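Local coordinates for protein particle-associated lyase (Acinetobacter bacteriophage AP22, PDB 4Y9V) that probably cleaves the capsular polysaccharide of Acinetobacter baumannii as a trimeric phage tailspike lyase, and binds a saccharide of that capsule, at residues N100-V105 / F213-T218; V455-G460 / I489-V494. One frame throughout, in Å; residues are numbered along the deposited sequence.

Interaction 1: residues N100-V105 / F213-T218. With EDO (1,2-ethanediol), chain J.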
loop_
_atom_site.group_PDB
_atom_site.type_symbol
_atom_site.label_atom_id
_atom_site.label_comp_id
_atom_site.label_asym_id
_atom_site.label_seq_id
_atom_site.Cartn_x
_atom_site.Cartn_y
_atom_site.Cartn_z
ATOM N N ASN A 100 0.465 -33.588 -12.068
ATOM C CA ASN A 100 1.156 -33.705 -13.336
ATOM C C ASN A 100 2.660 -33.514 -13.185
ATOM O O ASN A 100 3.083 -32.557 -12.548
ATOM C CB ASN A 100 0.606 -32.677 -14.319
ATOM C CG ASN A 100 -0.849 -32.946 -14.653
ATOM O OD1 ASN A 100 -1.312 -34.051 -14.644
ATOM N ND2 ASN A 100 -1.582 -31.871 -14.983
ATOM N N GLU A 101 3.464 -34.388 -13.785
ATOM C CA GLU A 101 4.891 -34.158 -13.864
ATOM C C GLU A 101 5.157 -32.912 -14.715
ATOM O O GLU A 101 4.430 -32.649 -15.690
ATOM C CB GLU A 101 5.600 -35.387 -14.426
ATOM C CG GLU A 101 5.591 -36.593 -13.506
ATOM C CD GLU A 101 6.441 -37.742 -14.022
ATOM O OE1 GLU A 101 6.651 -37.816 -15.267
ATOM O OE2 GLU A 101 6.890 -38.604 -13.228
ATOM N N THR A 102 6.223 -32.200 -14.431
ATOM C CA THR A 102 6.640 -31.108 -15.296
ATOM C C THR A 102 6.834 -31.639 -16.714
ATOM O O THR A 102 7.373 -32.744 -16.900
ATOM C CB THR A 102 7.933 -30.494 -14.747
ATOM O OG1 THR A 102 7.616 -29.947 -13.452
ATOM C CG2 THR A 102 8.474 -29.386 -15.652
ATOM N N GLY A 103 6.427 -30.858 -17.684
ATOM C CA GLY A 103 6.486 -31.265 -19.078
ATOM C C GLY A 103 5.277 -32.056 -19.560
ATOM O O GLY A 103 5.176 -32.369 -20.747
ATOM N N THR A 104 4.346 -32.326 -18.666
ATOM C CA THR A 104 3.036 -32.821 -19.095
ATOM C C THR A 104 2.343 -31.685 -19.856
ATOM O O THR A 104 2.124 -30.610 -19.269
ATOM C CB THR A 104 2.173 -33.223 -17.884
ATOM O OG1 THR A 104 2.814 -34.280 -17.175
ATOM C CG2 THR A 104 0.822 -33.677 -18.320
ATOM N N VAL A 105 1.988 -31.923 -21.107
ATOM C CA VAL A 105 1.359 -30.893 -21.923
ATOM C C VAL A 105 0.101 -31.511 -22.534
ATOM O O VAL A 105 0.182 -32.612 -23.123
ATOM C CB VAL A 105 2.296 -30.353 -23.011
ATOM C CG1 VAL A 105 1.594 -29.388 -23.925
ATOM C CG2 VAL A 105 3.496 -29.690 -22.349
ATOM N N PHE A 213 -4.947 -28.641 -9.452
ATOM C CA PHE A 213 -3.794 -29.110 -10.203
ATOM C C PHE A 213 -2.557 -28.465 -9.588
ATOM O O PHE A 213 -2.571 -27.296 -9.203
ATOM C CB PHE A 213 -3.883 -28.773 -11.697
ATOM C CG PHE A 213 -4.189 -27.316 -11.996
ATOM C CD1 PHE A 213 -5.507 -26.923 -12.091
ATOM C CD2 PHE A 213 -3.206 -26.376 -12.189
ATOM C CE1 PHE A 213 -5.850 -25.619 -12.357
ATOM C CE2 PHE A 213 -3.533 -25.058 -12.457
ATOM C CZ PHE A 213 -4.857 -24.665 -12.514
ATOM N N ASN A 214 -1.462 -29.219 -9.546
ATOM C CA ASN A 214 -0.169 -28.671 -9.203
ATOM C C ASN A 214 0.426 -27.867 -10.359
ATOM O O ASN A 214 1.114 -26.850 -10.159
ATOM C CB ASN A 214 0.806 -29.766 -8.776
ATOM C CG ASN A 214 1.095 -30.768 -9.862
ATOM O OD1 ASN A 214 0.218 -31.144 -10.631
ATOM N ND2 ASN A 214 2.340 -31.218 -9.990
ATOM N N TYR A 215 0.195 -28.341 -11.573
ATOM C CA TYR A 215 0.867 -27.906 -12.794
ATOM C C TYR A 215 -0.070 -28.268 -13.929
ATOM O O TYR A 215 -0.485 -29.430 -14.015
ATOM C CB TYR A 215 2.165 -28.681 -12.927
ATOM C CG TYR A 215 2.978 -28.488 -14.180
ATOM C CD1 TYR A 215 2.741 -29.223 -15.322
ATOM C CD2 TYR A 215 4.025 -27.573 -14.193
ATOM C CE1 TYR A 215 3.494 -29.044 -16.464
ATOM C CE2 TYR A 215 4.804 -27.405 -15.316
ATOM C CZ TYR A 215 4.548 -28.145 -16.459
ATOM O OH TYR A 215 5.339 -28.091 -17.585
ATOM N N LEU A 216 -0.355 -27.299 -14.781
ATOM C CA LEU A 216 -1.193 -27.573 -15.955
ATOM C C LEU A 216 -0.591 -26.740 -17.071
ATOM O O LEU A 216 -0.456 -25.509 -16.931
ATOM C CB LEU A 216 -2.633 -27.265 -15.627
ATOM C CG LEU A 216 -3.606 -27.422 -16.785
ATOM C CD1 LEU A 216 -3.581 -28.809 -17.353
ATOM C CD2 LEU A 216 -5.041 -27.042 -16.375
ATOM N N LYS A 217 -0.186 -27.376 -18.166
ATOM C CA LYS A 217 0.432 -26.731 -19.316
ATOM C C LYS A 217 -0.295 -27.245 -20.562
ATOM O O LYS A 217 -0.474 -28.449 -20.745
ATOM C CB LYS A 217 1.914 -27.025 -19.380
ATOM C CG LYS A 217 2.651 -26.346 -20.533
ATOM C CD LYS A 217 4.158 -26.482 -20.444
ATOM C CE LYS A 217 4.838 -25.955 -21.680
ATOM N NZ LYS A 217 6.307 -25.995 -21.538
ATOM N N THR A 218 -0.713 -26.289 -21.402
ATOM C CA THR A 218 -1.584 -26.590 -22.531
ATOM C C THR A 218 -1.080 -25.899 -23.772
ATOM O O THR A 218 -0.425 -24.837 -23.724
ATOM C CB THR A 218 -3.042 -26.182 -22.254
ATOM O OG1 THR A 218 -3.173 -24.777 -22.192
ATOM C CG2 THR A 218 -3.555 -26.743 -20.925
HETATM C C1 EDO J . 9.658 -40.393 -12.264
HETATM O O1 EDO J . 9.708 -39.102 -12.884
HETATM C C2 EDO J . 9.951 -41.481 -13.248
HETATM O O2 EDO J . 11.277 -41.413 -13.728
HETATM O O HOH W 1 -0.349 -30.253 -18.004
HETATM O O HOH W 2 0.076 -30.252 -17.514
#
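Tyr215 and Asn214 reach the turn at residues 100-105 through different first torsions. Tyr215 holds CG anti to its backbone N (chi1 175°), which carries CG toward the turn, whereas Asn214 has CG between N and the carbonyl carbon (chi1 62°), bringing its amide up to the backbone of Asn100. There the amide makes a two-point grip: OD1 of Asn214 accepts from Asn100 N at 2.8 Å, and ND2 of Asn214 donates to Asn100 O at 3.0 Å, with that oxygen near the amide plane. The Asn100 side chain bonds in the reverse direction, its ND2 giving a 2.8 Å hydrogen bond to Tyr215 O, nearly along the C=O axis. Two asparagines thus dock the end of strand 96-100 beside the start of strand 215-220, where successive coils of a right-handed parallel beta-helix, the pectin lyase-like architecture, turn a corner. The corner itself is a type II beta turn from Glu101 to Thr104, whose Glu101 O accepts from both N and OG1 of Thr104; Gly103 supplies the positive phi. The Tyr215 ring packs against it: Thr102 CA sits over one ring face, offset toward the rim, as a CH-pi contact 4.0 Å from the centroid, Thr104 O lies at the edge in the ring plane, and the hydroxyl OH accepts from Gly103 N at 3.0 Å. Beyond the ring, water placed at two close alternative positions links Thr104 O to Lys217 N. The extended aliphatic chain of Lys217 passes obliquely across Val105, Lys217 CD meeting Val105 CG2 at 3.8 Å, while Thr102 also packs on Lys212 of the second subunit.

Interaction 2: residues V455-G460 / I489-V494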
loop_
_atom_site.group_PDB
_atom_site.type_symbol
_atom_site.label_atom_id
_atom_site.label_comp_id
_atom_site.label_asym_id
_atom_site.label_seq_id
_atom_site.Cartn_x
_atom_site.Cartn_y
_atom_site.Cartn_z
ATOM N N VAL A 455 -13.596 16.625 -9.177
ATOM C CA VAL A 455 -12.198 16.298 -9.441
ATOM C C VAL A 455 -11.376 16.817 -8.285
ATOM O O VAL A 455 -11.585 17.941 -7.823
ATOM C CB VAL A 455 -11.705 16.925 -10.787
ATOM C CG1 VAL A 455 -10.224 16.664 -10.991
ATOM C CG2 VAL A 455 -12.524 16.397 -11.959
ATOM N N HIS A 456 -10.451 15.986 -7.788
ATOM C CA HIS A 456 -9.638 16.304 -6.605
ATOM C C HIS A 456 -8.222 15.916 -6.930
ATOM O O HIS A 456 -7.920 14.716 -7.040
ATOM C CB HIS A 456 -10.225 15.549 -5.405
ATOM C CG HIS A 456 -9.663 15.917 -4.062
ATOM N ND1 HIS A 456 -10.290 15.461 -2.932
ATOM C CD2 HIS A 456 -8.650 16.716 -3.690
ATOM C CE1 HIS A 456 -9.623 15.955 -1.903
ATOM N NE2 HIS A 456 -8.609 16.721 -2.308
ATOM N N ILE A 457 -7.345 16.897 -7.133
ATOM C CA ILE A 457 -5.950 16.704 -7.491
ATOM C C ILE A 457 -5.099 17.344 -6.385
ATOM O O ILE A 457 -5.241 18.515 -6.092
ATOM C CB ILE A 457 -5.593 17.311 -8.863
ATOM C CG1 ILE A 457 -6.512 16.835 -9.963
ATOM C CG2 ILE A 457 -4.146 17.027 -9.169
ATOM C CD1 ILE A 457 -6.255 17.439 -11.330
ATOM N N THR A 458 -4.281 16.508 -5.737
ATOM C CA THR A 458 -3.665 16.906 -4.489
ATOM C C THR A 458 -2.422 16.057 -4.229
ATOM O O THR A 458 -1.983 15.283 -5.089
ATOM C CB THR A 458 -4.731 16.796 -3.365
ATOM O OG1 THR A 458 -4.255 17.470 -2.201
ATOM C CG2 THR A 458 -5.117 15.371 -3.035
ATOM N N GLY A 459 -1.866 16.178 -3.021
ATOM C CA GLY A 459 -0.838 15.248 -2.605
ATOM C C GLY A 459 0.535 15.494 -3.137
ATOM O O GLY A 459 1.391 14.613 -3.086
ATOM N N GLY A 460 0.779 16.699 -3.702
ATOM C CA GLY A 460 2.122 17.012 -4.154
ATOM C C GLY A 460 2.523 16.282 -5.412
ATOM O O GLY A 460 3.715 16.065 -5.646
ATOM N N ILE A 489 -14.273 21.015 -7.507
ATOM C CA ILE A 489 -12.968 20.729 -8.088
ATOM C C ILE A 489 -11.919 21.321 -7.145
ATOM O O ILE A 489 -11.934 22.514 -6.860
ATOM C CB ILE A 489 -12.785 21.233 -9.519
ATOM C CG1 ILE A 489 -13.817 20.595 -10.464
ATOM C CG2 ILE A 489 -11.349 20.984 -9.979
ATOM C CD1 ILE A 489 -13.835 21.170 -11.858
ATOM N N ILE A 490 -11.031 20.448 -6.656
ATOM C CA ILE A 490 -9.915 20.851 -5.822
ATOM C C ILE A 490 -8.628 20.557 -6.583
ATOM O O ILE A 490 -8.426 19.429 -7.024
ATOM C CB ILE A 490 -9.935 20.063 -4.491
ATOM C CG1 ILE A 490 -11.170 20.438 -3.677
ATOM C CG2 ILE A 490 -8.646 20.241 -3.720
ATOM C CD1 ILE A 490 -11.396 19.520 -2.472
ATOM N N VAL A 491 -7.793 21.579 -6.766
ATOM C CA VAL A 491 -6.442 21.432 -7.332
ATOM C C VAL A 491 -5.564 22.265 -6.416
ATOM O O VAL A 491 -5.320 23.445 -6.679
ATOM C CB VAL A 491 -6.347 21.845 -8.791
ATOM C CG1 VAL A 491 -4.937 21.577 -9.317
ATOM C CG2 VAL A 491 -7.390 21.138 -9.664
ATOM N N ASP A 492 -5.133 21.659 -5.289
ATOM C CA ASP A 492 -4.602 22.443 -4.169
ATOM C C ASP A 492 -3.111 22.211 -3.871
ATOM O O ASP A 492 -2.561 23.007 -3.101
ATOM C CB ASP A 492 -5.420 22.246 -2.915
ATOM C CG ASP A 492 -5.373 20.841 -2.364
ATOM O OD1 ASP A 492 -4.862 19.952 -3.024
ATOM O OD2 ASP A 492 -5.895 20.654 -1.216
ATOM N N ASP A 493 -2.493 21.203 -4.440
ATOM C CA ASP A 493 -1.122 20.837 -4.075
ATOM C C ASP A 493 -0.534 20.020 -5.234
ATOM O O ASP A 493 -0.557 18.802 -5.227
ATOM C CB ASP A 493 -1.068 20.071 -2.780
ATOM C CG ASP A 493 0.331 19.747 -2.300
ATOM O OD1 ASP A 493 1.341 20.206 -2.923
ATOM O OD2 ASP A 493 0.413 19.004 -1.268
ATOM N N VAL A 494 -0.050 20.762 -6.231
ATOM C CA VAL A 494 0.557 20.223 -7.431
ATOM C C VAL A 494 1.869 20.987 -7.649
ATOM O O VAL A 494 2.003 22.118 -7.176
ATOM C CB VAL A 494 -0.357 20.367 -8.674
ATOM C CG1 VAL A 494 -1.693 19.676 -8.439
ATOM C CG2 VAL A 494 -0.562 21.817 -9.092
HETATM O O HOH W 3 -7.214 18.354 -0.496
HETATM O O HOH W 4 -1.695 17.636 -0.423
#
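Val455, His456 and Ile457 pair with Ile489, Ile490 and Val491 in parallel register, the two short strand axes approaching to 4.6 Å with only 12° between their directions. The hydrogen bonds alternate as parallel pairing requires: Ile490 N gives to Val455 O, Ile457 N to Ile490 O in a nearly straight bond (172° at the hydrogen), and Asp492 N to Ile457 O at a longer 3.2 Å. CA-H...O contacts accompany them, as from Ile489 CA to Val455 O. Beyond the three bridged pairs the two segments stay joined by Gly460 N, which donates to Asp493 O from above the carbonyl plane; Gly459 and Gly460 both have positive phi.

On one face His456 and Ile490 lie side by side and point the same way. Ile490 CD1 stands over the centre of the imidazole, 4.0 Å from its centroid, while CG2 of Ile490 presses on His456 CD2 at 3.5 Å. A water in the ring plane joins His456 NE2 to Asp492 OD2. The other oxygen of that carboxylate, OD1, accepts a 2.7 Å hydrogen bond from Thr458 OG1 on its syn lone pair, a meeting set up by OG1 lying anti to the Thr458 backbone N (chi1 -167°). A second water spans Gly459 N and Asp493 OD2. The third subunit packs on this side, its Gly460, Val495 and Asp493 against His456, Ile490 and Asp492. The opposite face carries Val455, Ile457, Ile489 and Val491; here Ile457 CG2 meets Val494 CG1 at 3.7 Å, and both residues rest on Trp471. Aliphatic pairs stacked in register on the interior face of neighbouring coils, here Val455 with Ile489 and Ile457 with Val491, are a hallmark of the right-handed parallel beta-helix of pectin lyase-like proteins.

Overall arrangement
Interactions 1 and 2 show one solenoid handled in two ways. Their centres are about 50 Å apart, on opposite sides of the chain's centre, and no atoms touch; 100-105 / 213-218 lies toward the N-terminal end and 455-460 / 489-494 toward the C-terminal end. Both are largely buried, and both border the second subunit. Interaction 2 joins adjacent coils strand to strand, so main-chain bonds carry it and aliphatic stacking follows, with carboxylates and waters where the regular pairing breaks off. Interaction 1 instead fastens a turn to the strand beside it, and asparagine amides, a tyrosine ring and water do the work that regular pairing does in the other.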